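Local coordinates for protein geranyltranstransferase (PDB 3NPK) that probably catalyses the condensation of geranyl diphosphate with isopentenyl diphosphate to give farnesyl diphosphate, a step of isoprene biosynthesis, at residues His24-Phe27 with Asn28-Ala32; Lys99-Asp102 with Glu103-Ile107; Asn114-Ala117 with Phe118-Leu121. All coordinates share one frame; numbering follows the deposited sequence.

Interaction 1 (His24-Phe27 with Asn28-Ala32); sequences HPFF and NEALA
F26 meets A30 where helix 27-37 begins. Just ahead, a water bridges H24 and N28, donating to H24 O and accepting from N28 N at 3.1 Å. The H24 imidazole folds back over the residues that follow: H24 ND1 accepts a nearly straight bond from F26 N, 3.1 Å away and in the ring plane, while F27 CB lies over one imidazole face, toward its rim. P25, whose closed ring restricts phi, occupies the exposed bend before the helix. F26 is the N-cap residue. Its side chain cannot cap, but F26 O accepts the first turn's bond from A30 N at 2.8 Å, and H24 CE1 sits above the centre of the F26 ring. That ring stacks on Y101 and meets A30 CB at its edge (CD1 to CB, 4.3 Å), where alanine fits. In this largely helical prenyl synthase fold, A30 also rests on T105 of helix 103-122. F27 begins the helix proper, and F27 O accepts from L31 N at 2.9 Å. With CG anti to the backbone N (chi1 -157°), the F27 ring crosses the L31 side chain obliquely, F27 CD2 lying 3.7 Å from L31 CD1, close to A152 and L144 of the second subunit.

Interaction 2 (Lys99-Asp102 with Glu103-Ile107); sequences KSYD and ETTAI
D102 caps the N-terminus of helix 103-122 by accepting two bonds from T105 on one carboxylate oxygen. D102 OD1 receives T105 N at 2.8 Å, nearly in line with its own C-O bond, and T105 OG1, also at 2.8 Å, from above the carboxylate plane. This is a classic aspartate N-cap: a short acidic side chain reaches an amide of the first turn that has no carbonyl of an earlier turn to bind. Its negative charge also faces the positive end of the helix dipole, which would tend to favour the ionised form. The reach depends on the first torsion of D102, 51°, which sets CG between the backbone N and the carbonyl carbon and turns OD1 over the turn.

The threonine suits its place because both its backbone N-H and its hydroxyl can donate to the same oxygen. Below the cap, D102 O takes the regular helical bond from A106 N at 3.1 Å, and A106 has only a methyl to fit against L97 and H98.

Further out, Y101 is the first residue past helix 97-100, and its ring reaches A30 and L33 of helix 27-37. E103 packs on A84 and T104 on M85 of the second subunit. The backbone of the new helix is already regular here, with I107 N bonded to E103 O at 2.9 Å. T105 has its methyl anti to the backbone N, which directs it at the tyrosine: T105 CG2 lies 3.9 Å from Y101 CB.

Interaction 3 (Asn114-Ala117 with Phe118-Leu121); sequences NTEA and FLVL
F118 packs tightly against N114, one turn back along helix 103-122. The two side chains run side by side and point the same way, with the amide and ring planes 49° apart. N114 OD1 lies at the edge of the ring, in its plane, 3.9 Å from F118 CE2, and the ring also presses on the backbone, F118 CD2 coming to 3.3 Å from N114 O. A flat ring suits this spot, since it also stacks on F118 of the second subunit and touches A139 of helix 128-142.

E116 and L119 likewise lie alongside each other. CG of E116 is anti to the backbone N (chi1 -161°) and the chain then bends at chi2, laying the carboxylate beside the leucine methyl, with E116 OE2 3.5 Å from L119 CD2. L144 and A139 of the second subunit adjoin this pair.

On the partly exposed V120 side only the side-chain pair is looser, V120 CG2 lying 4.3 Å from E116 CG. The same methyl stays close to the backbone, V120 CG2 being 3.4 Å from E116 O, which also accepts from V120 N at 2.9 Å. The branched valine rests on F71 of helix 59-80, where A117 is small enough to sit against I72.

The polar ends of N114 and T115 bond across the dimer. N114 OD1 bonds to T115 OG1 of the second subunit, and T115 OG1 bonds in return to N114 OD1 of that subunit. Such a reciprocal pair satisfies buried polar groups at the interface, and probably restricts how the two helices can sit against each other.

How the interactions relate
Interactions 1 and 2 lie toward the periphery and are partly buried, whereas interaction 3 is the buried one, nearer the middle of the chain. The first two are alternative ways of starting a helix: 24-32 relies on aromatic rings, an imidazole and a water, 99-107 on a charged side-chain cap. They touch directly, A30 CB coming within 3.7 Å of T105 CG2, so helix 27-37 rests on the beginning of helix 103-122. Interaction 3 belongs to that latter helix, its centre about 21 Å from that of interaction 2. At 114-121 the link to the second subunit includes side-chain hydrogen bonds between N114 and T115 of the two chains, where 24-32 and 99-107 meet it through packing.

Interaction 1 (His24-Phe27 with Asn28-Ala32)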
ATOM      1  N   HIS A  24      13.000 -14.348  11.322  1.00 14.14           N
ATOM      2  CA  HIS A  24      13.372 -12.977  11.678  1.00 13.48           C
ATOM      3  C   HIS A  24      13.072 -12.764  13.169  1.00 13.55           C
ATOM      4  O   HIS A  24      11.964 -13.022  13.612  1.00 14.79           O
ATOM      5  CB  HIS A  24      12.578 -11.969  10.842  1.00 13.45           C
ATOM      6  CG  HIS A  24      13.113 -10.572  10.918  1.00 12.84           C
ATOM      7  ND1 HIS A  24      13.133  -9.843  12.087  1.00 12.85           N
ATOM      8  CD2 HIS A  24      13.629  -9.763   9.963  1.00 13.78           C
ATOM      9  CE1 HIS A  24      13.656  -8.651  11.853  1.00 13.19           C
ATOM     10  NE2 HIS A  24      13.962  -8.577  10.570  1.00 13.33           N
ATOM     11  N   PRO A  25      14.062 -12.299  13.955  1.00 14.01           N
ATOM     12  CA  PRO A  25      13.848 -12.273  15.411  1.00 13.83           C
ATOM     13  C   PRO A  25      12.840 -11.240  15.915  1.00 13.70           C
ATOM     14  O   PRO A  25      12.380 -11.385  17.055  1.00 14.20           O
ATOM     15  CB  PRO A  25      15.254 -11.965  15.966  1.00 15.09           C
ATOM     16  CG  PRO A  25      15.895 -11.190  14.857  1.00 15.20           C
ATOM     17  CD  PRO A  25      15.428 -11.897  13.598  1.00 14.44           C
ATOM     18  N   PHE A  26      12.488 -10.226  15.117  1.00 11.61           N
ATOM     19  CA  PHE A  26      11.626  -9.178  15.664  1.00 11.34           C
ATOM     20  C   PHE A  26      10.630  -8.542  14.715  1.00 10.57           C
ATOM     21  O   PHE A  26       9.901  -7.643  15.128  1.00 12.10           O
ATOM     22  CB  PHE A  26      12.450  -8.065  16.349  1.00 11.64           C
ATOM     23  CG  PHE A  26      13.381  -7.314  15.424  1.00 11.42           C
ATOM     24  CD1 PHE A  26      12.893  -6.409  14.485  1.00 11.48           C
ATOM     25  CD2 PHE A  26      14.751  -7.500  15.513  1.00 13.16           C
ATOM     26  CE1 PHE A  26      13.763  -5.717  13.647  1.00 12.18           C
ATOM     27  CE2 PHE A  26      15.617  -6.803  14.688  1.00 13.57           C
ATOM     28  CZ  PHE A  26      15.126  -5.927  13.747  1.00 13.04           C
ATOM     29  N   PHE A  27      10.562  -9.001  13.465  1.00 10.86           N
ATOM     30  CA  PHE A  27       9.676  -8.309  12.538  1.00 10.66           C
ATOM     31  C   PHE A  27       8.228  -8.307  13.034  1.00 11.31           C
ATOM     32  O   PHE A  27       7.547  -7.289  12.935  1.00 11.62           O
ATOM     33  CB  PHE A  27       9.778  -8.844  11.107  1.00 11.03           C
ATOM     34  CG  PHE A  27       9.322  -7.845  10.080  1.00 11.17           C
ATOM     35  CD1 PHE A  27      10.140  -6.772   9.733  1.00 11.55           C
ATOM     36  CD2 PHE A  27       8.073  -7.952   9.481  1.00 13.11           C
ATOM     37  CE1 PHE A  27       9.726  -5.819   8.802  1.00 12.00           C
ATOM     38  CE2 PHE A  27       7.648  -6.995   8.548  1.00 12.72           C
ATOM     39  CZ  PHE A  27       8.475  -5.935   8.208  1.00 12.73           C
ATOM     40  N   ASN A  28       7.745  -9.430  13.565  1.00 11.73           N
ATOM     41  CA  ASN A  28       6.378  -9.442  14.087  1.00 12.08           C
ATOM     42  C   ASN A  28       6.156  -8.468  15.232  1.00 11.16           C
ATOM     43  O   ASN A  28       5.137  -7.785  15.286  1.00 11.39           O
ATOM     44  CB  ASN A  28       5.941 -10.849  14.503  1.00 12.79           C
ATOM     45  CG  ASN A  28       5.745 -11.770  13.321  1.00 13.83           C
ATOM     46  OD1 ASN A  28       5.445 -11.327  12.213  1.00 13.52           O
ATOM     47  ND2 ASN A  28       5.928 -13.070  13.548  1.00 14.77           N
ATOM     48  N   GLU A  29       7.100  -8.430  16.162  1.00 10.87           N
ATOM     49  CA  GLU A  29       7.010  -7.490  17.267  1.00 10.76           C
ATOM     50  C   GLU A  29       7.020  -6.048  16.754  1.00 11.58           C
ATOM     51  O   GLU A  29       6.264  -5.197  17.242  1.00 12.55           O
ATOM     52  CB  GLU A  29       8.158  -7.734  18.256  1.00 13.36           C
ATOM     53  CG  GLU A  29       7.945  -8.969  19.120  1.00 15.74           C
ATOM     54  CD  GLU A  29       8.397 -10.274  18.471  1.00 19.09           C
ATOM     55  OE1 GLU A  29       8.860 -10.263  17.314  1.00 18.55           O
ATOM     56  OE2 GLU A  29       8.290 -11.336  19.139  1.00 23.02           O
ATOM     57  N   ALA A  30       7.855  -5.777  15.753  1.00 11.55           N
ATOM     58  CA  ALA A  30       7.931  -4.434  15.185  1.00 11.39           C
ATOM     59  C   ALA A  30       6.628  -4.051  14.466  1.00 11.45           C
ATOM     60  O   ALA A  30       6.190  -2.905  14.537  1.00 14.63           O
ATOM     61  CB  ALA A  30       9.100  -4.352  14.233  1.00 11.90           C
ATOM     62  N   LEU A  31       6.019  -5.013  13.780  1.00 11.24           N
ATOM     63  CA  LEU A  31       4.710  -4.801  13.142  1.00 12.81           C
ATOM     64  C   LEU A  31       3.651  -4.413  14.164  1.00 13.01           C
ATOM     65  O   LEU A  31       2.810  -3.542  13.912  1.00 14.24           O
ATOM     66  CB  LEU A  31       4.252  -6.079  12.409  1.00 13.26           C
ATOM     67  CG  LEU A  31       4.817  -6.397  11.015  1.00 14.19           C
ATOM     68  CD1 LEU A  31       4.564  -7.851  10.620  1.00 14.98           C
ATOM     69  CD2 LEU A  31       4.228  -5.443   9.957  1.00 14.43           C
ATOM     70  N   ALA A  32       3.664  -5.088  15.308  1.00 11.83           N
ATOM     71  CA  ALA A  32       2.627  -4.897  16.323  1.00 12.83           C
ATOM     72  C   ALA A  32       2.839  -3.647  17.169  1.00 12.96           C
ATOM     73  O   ALA A  32       1.895  -3.075  17.678  1.00 13.26           O
ATOM     74  CB  ALA A  32       2.558  -6.124  17.232  1.00 13.77           C
TER
HETATM   75  O   HOH W   1       9.312 -12.057  13.607  1.00 18.35           O

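Interaction 2 (Lys99-Asp102 with Glu103-Ile107)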
ATOM      1  N   LYS A  99      14.169   4.085  16.151  1.00 12.96           N
ATOM      2  CA  LYS A  99      15.010   4.158  17.351  1.00 14.76           C
ATOM      3  C   LYS A  99      15.085   2.812  18.072  1.00 15.59           C
ATOM      4  O   LYS A  99      16.158   2.403  18.518  1.00 17.88           O
ATOM      5  CB  LYS A  99      14.477   5.225  18.305  1.00 16.81           C
ATOM      6  CG  LYS A  99      14.378   6.632  17.693  1.00 19.73           C
ATOM      7  CD  LYS A  99      15.741   7.206  17.375  1.00 22.81           C
ATOM      8  CE  LYS A  99      16.575   7.324  18.643  1.00 25.36           C
ATOM      9  NZ  LYS A  99      17.856   8.055  18.419  1.00 28.30           N
ATOM     10  N   SER A 100      13.953   2.125  18.203  1.00 14.97           N
ATOM     11  CA  SER A 100      13.937   0.826  18.879  1.00 16.39           C
ATOM     12  C   SER A 100      14.602  -0.264  18.063  1.00 14.94           C
ATOM     13  O   SER A 100      15.238  -1.168  18.625  1.00 15.98           O
ATOM     14  CB  SER A 100      12.512   0.393  19.204  1.00 19.07           C
ATOM     15  OG  SER A 100      12.019   1.126  20.306  1.00 21.58           O
ATOM     16  N   TYR A 101      14.428  -0.197  16.746  1.00 14.66           N
ATOM     17  CA  TYR A 101      14.992  -1.180  15.834  1.00 14.40           C
ATOM     18  C   TYR A 101      16.034  -0.530  14.932  1.00 15.71           C
ATOM     19  O   TYR A 101      17.186  -0.366  15.338  1.00 18.65           O
ATOM     20  CB  TYR A 101      13.878  -1.886  15.062  1.00 13.58           C
ATOM     21  CG  TYR A 101      12.999  -2.674  15.996  1.00 13.49           C
ATOM     22  CD1 TYR A 101      11.738  -2.216  16.362  1.00 16.59           C
ATOM     23  CD2 TYR A 101      13.449  -3.872  16.546  1.00 14.09           C
ATOM     24  CE1 TYR A 101      10.941  -2.941  17.244  1.00 17.66           C
ATOM     25  CE2 TYR A 101      12.669  -4.600  17.418  1.00 15.11           C
ATOM     26  CZ  TYR A 101      11.417  -4.135  17.768  1.00 17.29           C
ATOM     27  OH  TYR A 101      10.645  -4.875  18.647  1.00 20.76           O
ATOM     28  N   ASP A 102      15.636  -0.137  13.734  1.00 14.59           N
ATOM     29  CA  ASP A 102      16.509   0.602  12.831  1.00 14.77           C
ATOM     30  C   ASP A 102      15.662   1.204  11.713  1.00 13.70           C
ATOM     31  O   ASP A 102      14.468   0.936  11.629  1.00 12.74           O
ATOM     32  CB  ASP A 102      17.633  -0.291  12.272  1.00 17.04           C
ATOM     33  CG  ASP A 102      17.126  -1.601  11.683  1.00 20.36           C
ATOM     34  OD1 ASP A 102      16.102  -1.594  11.003  1.00 18.99           O
ATOM     35  OD2 ASP A 102      17.764  -2.655  11.885  1.00 25.67           O
ATOM     36  N   GLU A 103      16.265   2.029  10.867  1.00 13.27           N
ATOM     37  CA  GLU A 103      15.482   2.711   9.837  1.00 13.68           C
ATOM     38  C   GLU A 103      14.901   1.723   8.857  1.00 11.77           C
ATOM     39  O   GLU A 103      13.777   1.895   8.403  1.00 11.24           O
ATOM     40  CB  GLU A 103      16.339   3.725   9.090  1.00 17.10           C
ATOM     41  CG  GLU A 103      16.576   4.987   9.885  1.00 22.70           C
ATOM     42  CD  GLU A 103      17.419   5.981   9.130  1.00 27.79           C
ATOM     43  OE1 GLU A 103      17.533   5.856   7.890  1.00 30.02           O
ATOM     44  OE2 GLU A 103      17.982   6.878   9.789  1.00 30.95           O
ATOM     45  N   THR A 104      15.679   0.703   8.510  1.00 10.84           N
ATOM     46  CA  THR A 104      15.201  -0.307   7.575  1.00 10.84           C
ATOM     47  C   THR A 104      13.901  -0.929   8.080  1.00 10.94           C
ATOM     48  O   THR A 104      12.918  -1.055   7.337  1.00 10.80           O
ATOM     49  CB  THR A 104      16.246  -1.408   7.363  1.00 11.97           C
ATOM     50  OG1 THR A 104      17.372  -0.851   6.671  1.00 14.05           O
ATOM     51  CG2 THR A 104      15.634  -2.559   6.559  1.00 14.04           C
ATOM     52  N   THR A 105      13.882  -1.305   9.354  1.00 11.22           N
ATOM     53  CA  THR A 105      12.687  -1.910   9.939  1.00 11.61           C
ATOM     54  C   THR A 105      11.499  -0.940   9.894  1.00 10.76           C
ATOM     55  O   THR A 105      10.381  -1.327   9.556  1.00 11.29           O
ATOM     56  CB  THR A 105      12.962  -2.356  11.382  1.00 12.36           C
ATOM     57  OG1 THR A 105      13.992  -3.356  11.361  1.00 13.47           O
ATOM     58  CG2 THR A 105      11.715  -2.959  12.056  1.00 13.03           C
ATOM     59  N   ALA A 106      11.739   0.322  10.234  1.00 10.65           N
ATOM     60  CA  ALA A 106      10.657   1.309  10.212  1.00 10.49           C
ATOM     61  C   ALA A 106      10.099   1.450   8.787  1.00  9.54           C
ATOM     62  O   ALA A 106       8.865   1.469   8.573  1.00  9.74           O
ATOM     63  CB  ALA A 106      11.150   2.658  10.738  1.00 11.00           C
ATOM     64  N   ILE A 107      10.993   1.560   7.804  1.00  8.70           N
ATOM     65  CA  ILE A 107      10.526   1.696   6.421  1.00  9.73           C
ATOM     66  C   ILE A 107       9.685   0.477   6.028  1.00  9.35           C
ATOM     67  O   ILE A 107       8.553   0.611   5.529  1.00  8.74           O
ATOM     68  CB  ILE A 107      11.690   1.842   5.437  1.00 10.33           C
ATOM     69  CG1 ILE A 107      12.406   3.173   5.660  1.00 11.17           C
ATOM     70  CG2 ILE A 107      11.169   1.748   3.986  1.00 11.41           C
ATOM     71  CD1 ILE A 107      13.823   3.193   5.112  1.00 12.93           C
TER

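Interaction 3 (Asn114-Ala117 with Phe118-Leu121)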
ATOM      1  N   ASN A 114       0.872  -0.651   4.887  1.00  7.59           N
ATOM      2  CA  ASN A 114       0.209  -0.052   3.728  1.00  7.11           C
ATOM      3  C   ASN A 114      -0.428  -1.184   2.914  1.00  7.92           C
ATOM      4  O   ASN A 114      -1.637  -1.201   2.670  1.00  8.64           O
ATOM      5  CB  ASN A 114       1.278   0.712   2.926  1.00  8.08           C
ATOM      6  CG  ASN A 114       0.722   1.522   1.757  1.00  8.74           C
ATOM      7  OD1 ASN A 114      -0.478   1.481   1.447  1.00  9.69           O
ATOM      8  ND2 ASN A 114       1.607   2.299   1.117  1.00  8.73           N
ATOM      9  N   THR A 115       0.379  -2.164   2.522  1.00  7.33           N
ATOM     10  CA  THR A 115      -0.143  -3.281   1.719  1.00  7.59           C
ATOM     11  C   THR A 115      -1.150  -4.119   2.501  1.00  8.46           C
ATOM     12  O   THR A 115      -2.166  -4.567   1.950  1.00  8.85           O
ATOM     13  CB  THR A 115       1.014  -4.157   1.228  1.00  8.56           C
ATOM     14  OG1 THR A 115       1.929  -3.328   0.505  1.00  9.30           O
ATOM     15  CG2 THR A 115       0.530  -5.281   0.314  1.00  9.14           C
ATOM     16  N   GLU A 116      -0.893  -4.314   3.786  1.00  8.96           N
ATOM     17  CA  GLU A 116      -1.758  -5.191   4.580  1.00  8.87           C
ATOM     18  C   GLU A 116      -3.164  -4.610   4.751  1.00  8.87           C
ATOM     19  O   GLU A 116      -4.133  -5.358   4.925  1.00  9.71           O
ATOM     20  CB  GLU A 116      -1.136  -5.474   5.944  1.00  9.44           C
ATOM     21  CG  GLU A 116      -1.705  -6.696   6.648  1.00  9.78           C
ATOM     22  CD  GLU A 116      -1.276  -8.034   6.044  1.00 12.69           C
ATOM     23  OE1 GLU A 116      -0.537  -8.068   5.034  1.00 11.67           O
ATOM     24  OE2 GLU A 116      -1.697  -9.072   6.597  1.00 14.90           O
ATOM     25  N   ALA A 117      -3.283  -3.289   4.689  1.00  8.24           N
ATOM     26  CA  ALA A 117      -4.600  -2.671   4.788  1.00  7.96           C
ATOM     27  C   ALA A 117      -5.491  -3.233   3.679  1.00  8.72           C
ATOM     28  O   ALA A 117      -6.679  -3.522   3.892  1.00  9.48           O
ATOM     29  CB  ALA A 117      -4.502  -1.154   4.665  1.00  8.95           C
ATOM     30  N   PHE A 118      -4.907  -3.388   2.494  1.00  8.47           N
ATOM     31  CA  PHE A 118      -5.663  -3.914   1.367  1.00  8.82           C
ATOM     32  C   PHE A 118      -5.929  -5.411   1.458  1.00  9.19           C
ATOM     33  O   PHE A 118      -6.988  -5.875   1.025  1.00  9.77           O
ATOM     34  CB  PHE A 118      -5.036  -3.465   0.050  1.00  9.13           C
ATOM     35  CG  PHE A 118      -5.049  -1.989  -0.075  1.00  9.25           C
ATOM     36  CD1 PHE A 118      -6.234  -1.344  -0.354  1.00 10.08           C
ATOM     37  CD2 PHE A 118      -3.928  -1.221   0.245  1.00  9.09           C
ATOM     38  CE1 PHE A 118      -6.290   0.042  -0.406  1.00 10.06           C
ATOM     39  CE2 PHE A 118      -3.982   0.161   0.215  1.00  9.83           C
ATOM     40  CZ  PHE A 118      -5.166   0.796  -0.099  1.00 10.02           C
ATOM     41  N   LEU A 119      -4.983  -6.165   2.011  1.00  9.90           N
ATOM     42  CA  LEU A 119      -5.236  -7.581   2.265  1.00 10.32           C
ATOM     43  C   LEU A 119      -6.413  -7.748   3.229  1.00  9.64           C
ATOM     44  O   LEU A 119      -7.330  -8.529   2.977  1.00 10.19           O
ATOM     45  CB  LEU A 119      -3.989  -8.282   2.818  1.00 11.11           C
ATOM     46  CG  LEU A 119      -4.093  -9.806   2.948  1.00 11.50           C
ATOM     47  CD1 LEU A 119      -4.377 -10.458   1.587  1.00 13.22           C
ATOM     48  CD2 LEU A 119      -2.805 -10.359   3.529  1.00 13.57           C
ATOM     49  N   VAL A 120      -6.389  -7.003   4.327  1.00  9.02           N
ATOM     50  CA  VAL A 120      -7.451  -7.095   5.326  1.00 10.08           C
ATOM     51  C   VAL A 120      -8.789  -6.671   4.728  1.00  9.78           C
ATOM     52  O   VAL A 120      -9.815  -7.333   4.925  1.00 10.52           O
ATOM     53  CB  VAL A 120      -7.117  -6.257   6.581  1.00 12.77           C
ATOM     54  CG1 VAL A 120      -8.364  -6.064   7.454  1.00 16.30           C
ATOM     55  CG2 VAL A 120      -5.991  -6.924   7.354  1.00 15.54           C
ATOM     56  N   LEU A 121      -8.793  -5.577   3.971  1.00  9.53           N
ATOM     57  CA  LEU A 121     -10.051  -5.114   3.387  1.00 10.39           C
ATOM     58  C   LEU A 121     -10.601  -6.169   2.425  1.00  9.54           C
ATOM     59  O   LEU A 121     -11.815  -6.465   2.421  1.00 11.00           O
ATOM     60  CB  LEU A 121      -9.817  -3.807   2.635  1.00 13.47           C
ATOM     61  CG  LEU A 121     -10.717  -2.647   2.990  1.00 18.22           C
ATOM     62  CD1 LEU A 121     -10.374  -1.409   2.130  1.00 15.59           C
ATOM     63  CD2 LEU A 121     -12.149  -3.092   2.882  1.00 20.00           C
TER